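PDB 5BZ1: suppressor protein MPT5 from Saccharomyces cerevisiae, which binds specific sequences in the 3'-UTRs of target mRNAs through its Pumilio RNA-binding domain and regulates gene expression post-transcriptionally, including negative regulation of HO. Local coordinates for residues A[74-79]-A[108-114]; A[164-170]-A[197-202]; A[203-207]-A[235-240]. The contacts are given in a common frame with arbitrary orientation. Residue numbers count along the deposited sequence, not the author numbering.

Contact 1 of 3, residues A[74-79]-A[108-114]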
# COMPACT_ATOMS: atom_id res chain seq x y z
N THR A 74 -30.51 9.38 -13.09
CA THR A 74 -30.07 10.61 -13.73
C THR A 74 -29.03 11.26 -12.83
O THR A 74 -28.91 10.89 -11.66
CB THR A 74 -31.23 11.60 -13.91
OG1 THR A 74 -31.72 12.00 -12.62
CG2 THR A 74 -32.37 10.98 -14.72
N ALA A 75 -28.29 12.23 -13.36
CA ALA A 75 -27.31 12.96 -12.56
C ALA A 75 -27.99 13.67 -11.39
O ALA A 75 -27.47 13.68 -10.28
CB ALA A 75 -26.56 13.95 -13.42
N GLU A 76 -29.15 14.26 -11.66
CA GLU A 76 -29.93 14.91 -10.62
C GLU A 76 -30.31 13.93 -9.51
O GLU A 76 -30.15 14.23 -8.33
CB GLU A 76 -31.20 15.54 -11.20
CG GLU A 76 -31.09 17.04 -11.45
CD GLU A 76 -32.45 17.70 -11.63
OE1 GLU A 76 -33.39 17.02 -12.10
OE2 GLU A 76 -32.58 18.89 -11.29
N GLN A 77 -30.83 12.77 -9.90
CA GLN A 77 -31.23 11.74 -8.94
C GLN A 77 -30.07 11.24 -8.09
O GLN A 77 -30.22 11.02 -6.89
CB GLN A 77 -31.92 10.57 -9.66
CG GLN A 77 -33.37 10.85 -10.10
CD GLN A 77 -33.91 9.79 -11.05
OE1 GLN A 77 -33.15 9.10 -11.72
NE2 GLN A 77 -35.23 9.67 -11.10
N LYS A 78 -28.90 11.04 -8.70
CA LYS A 78 -27.75 10.54 -7.96
C LYS A 78 -27.17 11.59 -7.01
O LYS A 78 -26.73 11.27 -5.91
CB LYS A 78 -26.66 10.00 -8.91
CG LYS A 78 -25.44 9.45 -8.18
CD LYS A 78 -24.53 8.67 -9.11
CE LYS A 78 -25.17 7.37 -9.55
NZ LYS A 78 -24.55 6.84 -10.80
N THR A 79 -27.20 12.85 -7.43
CA THR A 79 -26.75 13.96 -6.59
C THR A 79 -27.63 14.08 -5.33
O THR A 79 -27.12 14.29 -4.23
CB THR A 79 -26.73 15.29 -7.36
OG1 THR A 79 -25.80 15.19 -8.45
CG2 THR A 79 -26.32 16.43 -6.46
N THR A 108 -19.64 5.03 -9.72
CA THR A 108 -20.51 5.58 -10.76
C THR A 108 -20.86 7.05 -10.58
O THR A 108 -21.92 7.49 -11.04
CB THR A 108 -21.82 4.77 -10.88
OG1 THR A 108 -22.54 4.83 -9.64
CG2 THR A 108 -21.54 3.33 -11.24
N VAL A 109 -20.00 7.82 -9.92
CA VAL A 109 -20.23 9.26 -9.79
C VAL A 109 -20.27 9.93 -11.17
O VAL A 109 -19.52 9.55 -12.07
CB VAL A 109 -19.19 9.97 -8.91
CG1 VAL A 109 -19.39 9.61 -7.44
CG2 VAL A 109 -17.77 9.63 -9.36
N ASP A 110 -21.15 10.92 -11.32
CA ASP A 110 -21.36 11.58 -12.61
C ASP A 110 -20.46 12.80 -12.78
O ASP A 110 -20.07 13.14 -13.90
CB ASP A 110 -22.81 12.02 -12.76
CG ASP A 110 -23.78 10.85 -12.78
OD1 ASP A 110 -23.61 9.96 -13.64
OD2 ASP A 110 -24.69 10.82 -11.93
N ASN A 111 -20.16 13.47 -11.67
CA ASN A 111 -19.48 14.76 -11.74
C ASN A 111 -18.75 15.15 -10.45
O ASN A 111 -18.81 14.43 -9.45
CB ASN A 111 -20.49 15.86 -12.12
CG ASN A 111 -21.67 15.91 -11.17
OD1 ASN A 111 -21.51 15.97 -9.95
ND2 ASN A 111 -22.88 15.86 -11.72
N GLU A 112 -18.09 16.30 -10.50
CA GLU A 112 -17.29 16.82 -9.40
C GLU A 112 -18.14 17.14 -8.17
O GLU A 112 -17.70 16.93 -7.03
CB GLU A 112 -16.56 18.08 -9.86
CG GLU A 112 -15.52 18.62 -8.88
CD GLU A 112 -14.12 18.16 -9.21
OE1 GLU A 112 -13.98 17.25 -10.06
OE2 GLU A 112 -13.16 18.70 -8.63
N VAL A 113 -19.35 17.65 -8.40
CA VAL A 113 -20.27 17.98 -7.32
C VAL A 113 -20.51 16.77 -6.42
O VAL A 113 -20.43 16.88 -5.19
CB VAL A 113 -21.61 18.51 -7.87
CG1 VAL A 113 -22.62 18.68 -6.75
CG2 VAL A 113 -21.39 19.83 -8.60
N GLN A 114 -20.79 15.63 -7.03
CA GLN A 114 -21.03 14.39 -6.29
C GLN A 114 -19.79 13.94 -5.54
O GLN A 114 -19.88 13.48 -4.40
CB GLN A 114 -21.50 13.29 -7.24
CG GLN A 114 -22.92 13.50 -7.78
CD GLN A 114 -23.26 12.55 -8.92
OE1 GLN A 114 -22.54 11.57 -9.15
NE2 GLN A 114 -24.34 12.84 -9.64
O HOH W 1 -26.01 8.65 -12.32
O HOH W 2 -25.88 17.07 -10.46

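Contact 2 of 3, residues A[164-170]-A[197-202]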
# COMPACT_ATOMS: atom_id res chain seq x y z
N ILE A 164 -3.49 9.74 8.52
CA ILE A 164 -2.25 8.97 8.55
C ILE A 164 -1.14 9.68 9.32
O ILE A 164 -0.46 9.07 10.14
CB ILE A 164 -1.76 8.65 7.13
CG1 ILE A 164 -2.72 7.67 6.46
CG2 ILE A 164 -0.36 8.06 7.15
CD1 ILE A 164 -2.42 7.43 5.01
N VAL A 165 -0.95 10.97 9.05
CA VAL A 165 0.17 11.72 9.63
C VAL A 165 -0.11 12.23 11.05
O VAL A 165 0.79 12.78 11.69
CB VAL A 165 0.61 12.90 8.74
CG1 VAL A 165 0.88 12.42 7.32
CG2 VAL A 165 -0.44 14.00 8.74
N GLU A 166 -1.34 12.07 11.52
CA GLU A 166 -1.70 12.52 12.86
C GLU A 166 -1.00 11.68 13.93
O GLU A 166 -1.22 10.46 14.01
CB GLU A 166 -3.22 12.47 13.06
CG GLU A 166 -3.69 12.95 14.42
CD GLU A 166 -3.63 14.46 14.58
OE1 GLU A 166 -3.40 15.17 13.58
OE2 GLU A 166 -3.80 14.95 15.72
N GLN A 167 -0.16 12.33 14.73
CA GLN A 167 0.55 11.67 15.84
C GLN A 167 1.28 10.39 15.42
O GLN A 167 2.21 10.45 14.61
CB GLN A 167 -0.41 11.42 17.01
CG GLN A 167 -0.78 12.69 17.78
CD GLN A 167 -2.07 12.56 18.55
OE1 GLN A 167 -2.22 11.70 19.42
NE2 GLN A 167 -3.03 13.43 18.24
N ASN A 168 0.86 9.25 15.95
CA ASN A 168 1.50 7.98 15.63
C ASN A 168 0.59 7.02 14.85
O ASN A 168 0.79 5.80 14.87
CB ASN A 168 2.01 7.28 16.89
CG ASN A 168 0.88 6.82 17.80
OD1 ASN A 168 -0.16 7.47 17.89
ND2 ASN A 168 1.09 5.69 18.47
N ASN A 169 -0.40 7.58 14.15
CA ASN A 169 -1.31 6.77 13.34
C ASN A 169 -0.60 5.97 12.25
O ASN A 169 -1.13 4.97 11.76
CB ASN A 169 -2.41 7.64 12.73
CG ASN A 169 -3.36 8.21 13.78
OD1 ASN A 169 -3.33 7.82 14.94
ND2 ASN A 169 -4.22 9.14 13.35
N ILE A 170 0.60 6.41 11.85
CA ILE A 170 1.37 5.67 10.85
C ILE A 170 1.66 4.25 11.33
O ILE A 170 1.69 3.31 10.53
CB ILE A 170 2.69 6.40 10.46
CG1 ILE A 170 3.37 5.70 9.29
CG2 ILE A 170 3.65 6.49 11.65
CD1 ILE A 170 2.53 5.67 8.03
N LYS A 197 5.06 13.78 3.05
CA LYS A 197 4.44 13.96 4.36
C LYS A 197 4.29 12.63 5.10
O LYS A 197 4.50 12.56 6.31
CB LYS A 197 3.07 14.65 4.22
CG LYS A 197 3.17 16.15 4.00
CD LYS A 197 1.90 16.73 3.38
CE LYS A 197 0.68 16.50 4.26
NZ LYS A 197 0.76 17.24 5.55
N ILE A 198 3.96 11.58 4.36
CA ILE A 198 3.80 10.25 4.94
C ILE A 198 5.16 9.64 5.30
O ILE A 198 5.32 9.00 6.34
CB ILE A 198 3.03 9.32 3.98
CG1 ILE A 198 1.64 9.89 3.70
CG2 ILE A 198 2.92 7.91 4.56
CD1 ILE A 198 0.80 9.06 2.75
N SER A 199 6.15 9.86 4.43
CA SER A 199 7.50 9.35 4.64
C SER A 199 8.16 9.95 5.88
O SER A 199 8.89 9.25 6.60
CB SER A 199 8.36 9.60 3.41
OG SER A 199 9.73 9.42 3.71
N VAL A 200 7.92 11.24 6.13
CA VAL A 200 8.41 11.89 7.33
C VAL A 200 7.94 11.13 8.57
O VAL A 200 8.72 10.85 9.48
CB VAL A 200 7.96 13.36 7.41
CG1 VAL A 200 8.18 13.92 8.81
CG2 VAL A 200 8.69 14.20 6.38
N LYS A 201 6.66 10.77 8.59
CA LYS A 201 6.10 10.02 9.70
C LYS A 201 6.63 8.59 9.76
O LYS A 201 6.89 8.05 10.85
CB LYS A 201 4.57 10.04 9.63
CG LYS A 201 3.90 10.54 10.90
CD LYS A 201 4.34 11.95 11.28
CE LYS A 201 3.86 12.32 12.67
NZ LYS A 201 4.22 13.72 13.04
N ILE A 202 6.81 7.97 8.60
CA ILE A 202 7.36 6.62 8.51
C ILE A 202 8.78 6.56 9.08
O ILE A 202 9.13 5.65 9.84
CB ILE A 202 7.33 6.09 7.06
CG1 ILE A 202 5.92 5.63 6.69
CG2 ILE A 202 8.31 4.93 6.88
CD1 ILE A 202 5.74 5.30 5.21

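Contact 3 of 3, residues A[203-207]-A[235-240]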
# COMPACT_ATOMS: atom_id res chain seq x y z
N VAL A 203 9.60 7.55 8.71
CA VAL A 203 10.97 7.64 9.23
C VAL A 203 10.97 7.92 10.73
O VAL A 203 11.78 7.35 11.47
CB VAL A 203 11.78 8.72 8.48
CG1 VAL A 203 13.14 8.95 9.14
CG2 VAL A 203 11.97 8.33 7.02
N GLN A 204 10.07 8.79 11.17
CA GLN A 204 9.96 9.14 12.58
C GLN A 204 9.69 7.92 13.46
O GLN A 204 10.23 7.81 14.57
CB GLN A 204 8.87 10.20 12.79
CG GLN A 204 8.56 10.49 14.26
CD GLN A 204 7.54 11.61 14.44
OE1 GLN A 204 7.12 12.25 13.47
NE2 GLN A 204 7.15 11.86 15.69
N PHE A 205 8.87 7.01 12.96
CA PHE A 205 8.48 5.82 13.72
C PHE A 205 9.08 4.54 13.15
O PHE A 205 8.51 3.46 13.30
CB PHE A 205 6.96 5.71 13.77
CG PHE A 205 6.30 6.81 14.56
CD1 PHE A 205 6.14 6.69 15.93
CD2 PHE A 205 5.85 7.96 13.93
CE1 PHE A 205 5.54 7.70 16.66
CE2 PHE A 205 5.25 8.97 14.65
CZ PHE A 205 5.09 8.85 16.02
N LEU A 206 10.23 4.68 12.51
CA LEU A 206 10.95 3.55 11.91
C LEU A 206 11.15 2.32 12.82
O LEU A 206 10.95 1.19 12.36
CB LEU A 206 12.29 4.02 11.33
CG LEU A 206 13.03 3.07 10.39
CD1 LEU A 206 12.16 2.73 9.20
CD2 LEU A 206 14.32 3.71 9.93
N PRO A 207 11.56 2.53 14.09
CA PRO A 207 11.79 1.35 14.94
C PRO A 207 10.54 0.49 15.16
O PRO A 207 10.68 -0.71 15.38
CB PRO A 207 12.25 1.95 16.27
CG PRO A 207 12.83 3.27 15.91
CD PRO A 207 11.96 3.77 14.79
N GLU A 235 18.78 8.86 4.92
CA GLU A 235 17.90 8.98 6.08
C GLU A 235 17.73 7.64 6.79
O GLU A 235 17.91 7.54 8.00
CB GLU A 235 16.53 9.52 5.66
CG GLU A 235 15.68 10.03 6.80
CD GLU A 235 15.92 11.50 7.09
OE1 GLU A 235 16.20 12.25 6.13
OE2 GLU A 235 15.83 11.89 8.27
N LEU A 236 17.39 6.61 6.02
CA LEU A 236 17.27 5.26 6.55
C LEU A 236 18.59 4.79 7.16
O LEU A 236 18.60 4.28 8.28
CB LEU A 236 16.83 4.27 5.48
CG LEU A 236 15.37 4.27 5.05
CD1 LEU A 236 15.09 3.13 4.09
CD2 LEU A 236 14.45 4.18 6.25
N PHE A 237 19.68 4.97 6.44
CA PHE A 237 20.96 4.46 6.91
C PHE A 237 21.43 5.17 8.17
O PHE A 237 22.01 4.54 9.05
CB PHE A 237 22.03 4.52 5.82
CG PHE A 237 23.26 3.71 6.15
CD1 PHE A 237 23.20 2.32 6.18
CD2 PHE A 237 24.46 4.34 6.45
CE1 PHE A 237 24.32 1.57 6.50
CE2 PHE A 237 25.58 3.59 6.77
CZ PHE A 237 25.51 2.21 6.79
N ASN A 238 21.19 6.47 8.27
CA ASN A 238 21.55 7.22 9.47
C ASN A 238 20.81 6.71 10.70
O ASN A 238 21.39 6.62 11.79
CB ASN A 238 21.29 8.72 9.27
CG ASN A 238 22.23 9.35 8.26
OD1 ASN A 238 23.27 8.78 7.93
ND2 ASN A 238 21.87 10.53 7.77
N ARG A 239 19.54 6.38 10.53
CA ARG A 239 18.70 5.93 11.63
C ARG A 239 18.97 4.48 12.04
O ARG A 239 18.67 4.08 13.17
CB ARG A 239 17.21 6.09 11.27
CG ARG A 239 16.45 7.06 12.18
CD ARG A 239 14.95 6.88 12.06
NE ARG A 239 14.23 7.55 13.16
CZ ARG A 239 14.15 7.06 14.39
NH1 ARG A 239 14.75 5.92 14.70
NH2 ARG A 239 13.48 7.72 15.33
N LEU A 240 19.55 3.70 11.13
CA LEU A 240 19.65 2.26 11.31
C LEU A 240 21.07 1.68 11.36
O LEU A 240 21.25 0.57 11.85
CB LEU A 240 18.91 1.54 10.18
CG LEU A 240 17.44 1.91 10.06
CD1 LEU A 240 16.89 1.32 8.78
CD2 LEU A 240 16.68 1.43 11.28

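Contact 1 of 3, residues A[74-79]-A[108-114]
This is a mostly polar surface contact between neighbouring Pumilio repeats 2 and 3. It joins the first turn of helix 75-85 to the loop after helix 98-107 and the start of helix 112-121. Both helix starts are capped. Thr74 and Gln77 form a capping box, with Gln77 N to Thr74 OG1 at 3.0 Å and Thr74 N to Gln77 OE1 at 3.0 Å. Asn111 is the N-cap of the second helix, and Asn111 OD1 accepts from Gln114 N at 3.0 Å.

Lys78 makes the main link. Its buried chain runs past Asp110 and Gln114, with Lys78 CD 3.5 Å from both Asp110 OD2 and Gln114 OE1. Lys78 NZ donates to Thr108 O at 2.7 Å and weakly to Thr108 OG1 at 3.1 Å. It also bonds to Cys70 O, while Thr108 OG1 bonds to Lys104 O. Lys78 NZ thus ties together the loops that precede the two helices. Asp110 OD2 is 4.1 Å from Lys78 NZ, too far for a salt bridge. A water bridges them instead, 2.8 Å from Lys78 NZ and 2.6 Å from Asp110 OD2.

Gln114 folds back on its own loop. Gln114 OE1 accepts from Asp110 N at 2.7 Å, and Gln114 NE2 donates to Asp110 OD2 at 3.1 Å. This holds the Asp110 carboxylate beside Ala75, with Ala75 CA 3.4 Å from Asp110 OD2. Apolar contact is slight: Thr79 CG2 lies 4.3 Å from Val113 CG1. Such side-by-side stacking of equivalent helices from successive repeats is characteristic of the PUF fold, an alpha-helical repeat scaffold.

Contact 2 of 3, residues A[164-170]-A[197-202]
Helix 158-165 ends in a type II' beta turn from Glu166 to Asn169, closed by Asn169 N to Glu166 O at 3.0 Å. The chain then enters helix 169-174. Helix 192-204 passes alongside, with CA atoms 6.1 Å apart at Val165 and Ile198 and 6.5 Å apart at Ile170 and Ile202. This is helix packing within the PUF alpha-helical repeat scaffold, around the junction of Pumilio repeats 5 and 6.

Isoleucines fill the interface. Ile198 CG2 meets Ile164 CG2 at 4.2 Å and Ile170 CD1 at 4.1 Å, while Ile170 CG1 reaches Ile202 CG1 at 3.6 Å. Leu183 and Leu186 of helix 179-189 extend this core. Nearer the surface, Val165 CG1 rests on the backbone, 3.8 Å from Lys197 O.

Lys201 has the largest covered area here. Its aliphatic chain runs past Ile170 to the turn, where Lys201 CE lies 3.3 Å from Val165 O and 3.2 Å from Gln167 O.

Contact 3 of 3, residues A[203-207]-A[235-240]
Val203, in the last turn of helix 192-204, begins the contact with helix 229-240. Val203 CG1 lies 3.6 Å from Glu235 CG and 4.0 Å from Arg239 CD, so it packs on the aliphatic parts of two charged side chains. Val203 O is 3.0 Å from Arg239 NE. Gln204 points away and contributes its carbonyl: Gln204 O is 3.3 Å from Arg239 NH2. Both angles are too poor for hydrogen bonds. Phe205 is the first residue past the helix; its side chain packs on Asn168 and Ile170.

Leu206 points back across the interface and forms its apolar centre. Leu206 CD2 is 3.7 Å from Leu236 CD2, 3.5 Å from Leu240 CD2 and 3.9 Å from Arg239 CD. Ile219 and Leu223 of helix 215-223 flank this leucine cluster. Pro207 completes the segment. Pro207 CD lies over one face of the Arg239 guanidinium, and Pro207 CG is 3.5 Å from Arg239 NH1.

The contact joins equivalent parts of successive units in the PUF repeat scaffold. Its cohesion is largely apolar: the leucines pack together, and Arg239 lies along Leu206 with its positive charge close to two backbone carbonyl oxygens.

The three contacts follow one another along the chain, and none nests in or crosses another. Contact 1 closes a mainly helical loop near the N-terminal end and joins Pumilio repeats 2 and 3. Further along, past repeat 4, contact 2 closes a second mainly helical loop, largely of repeat 5, with its centre 33 Å from that of contact 1. Contact 3 opens directly after it and carries the packing through repeat 6 to the start of repeat 7. Contacts 2 and 3 share helix 192-204 and touch through Phe205, with Phe205 CD2 3.5 Å from Ile170 CG2. Contacts 1 and 3 lie on opposite sides of the chain's centre. Each contact stays about 13 Å from the RNA at the nearest atoms.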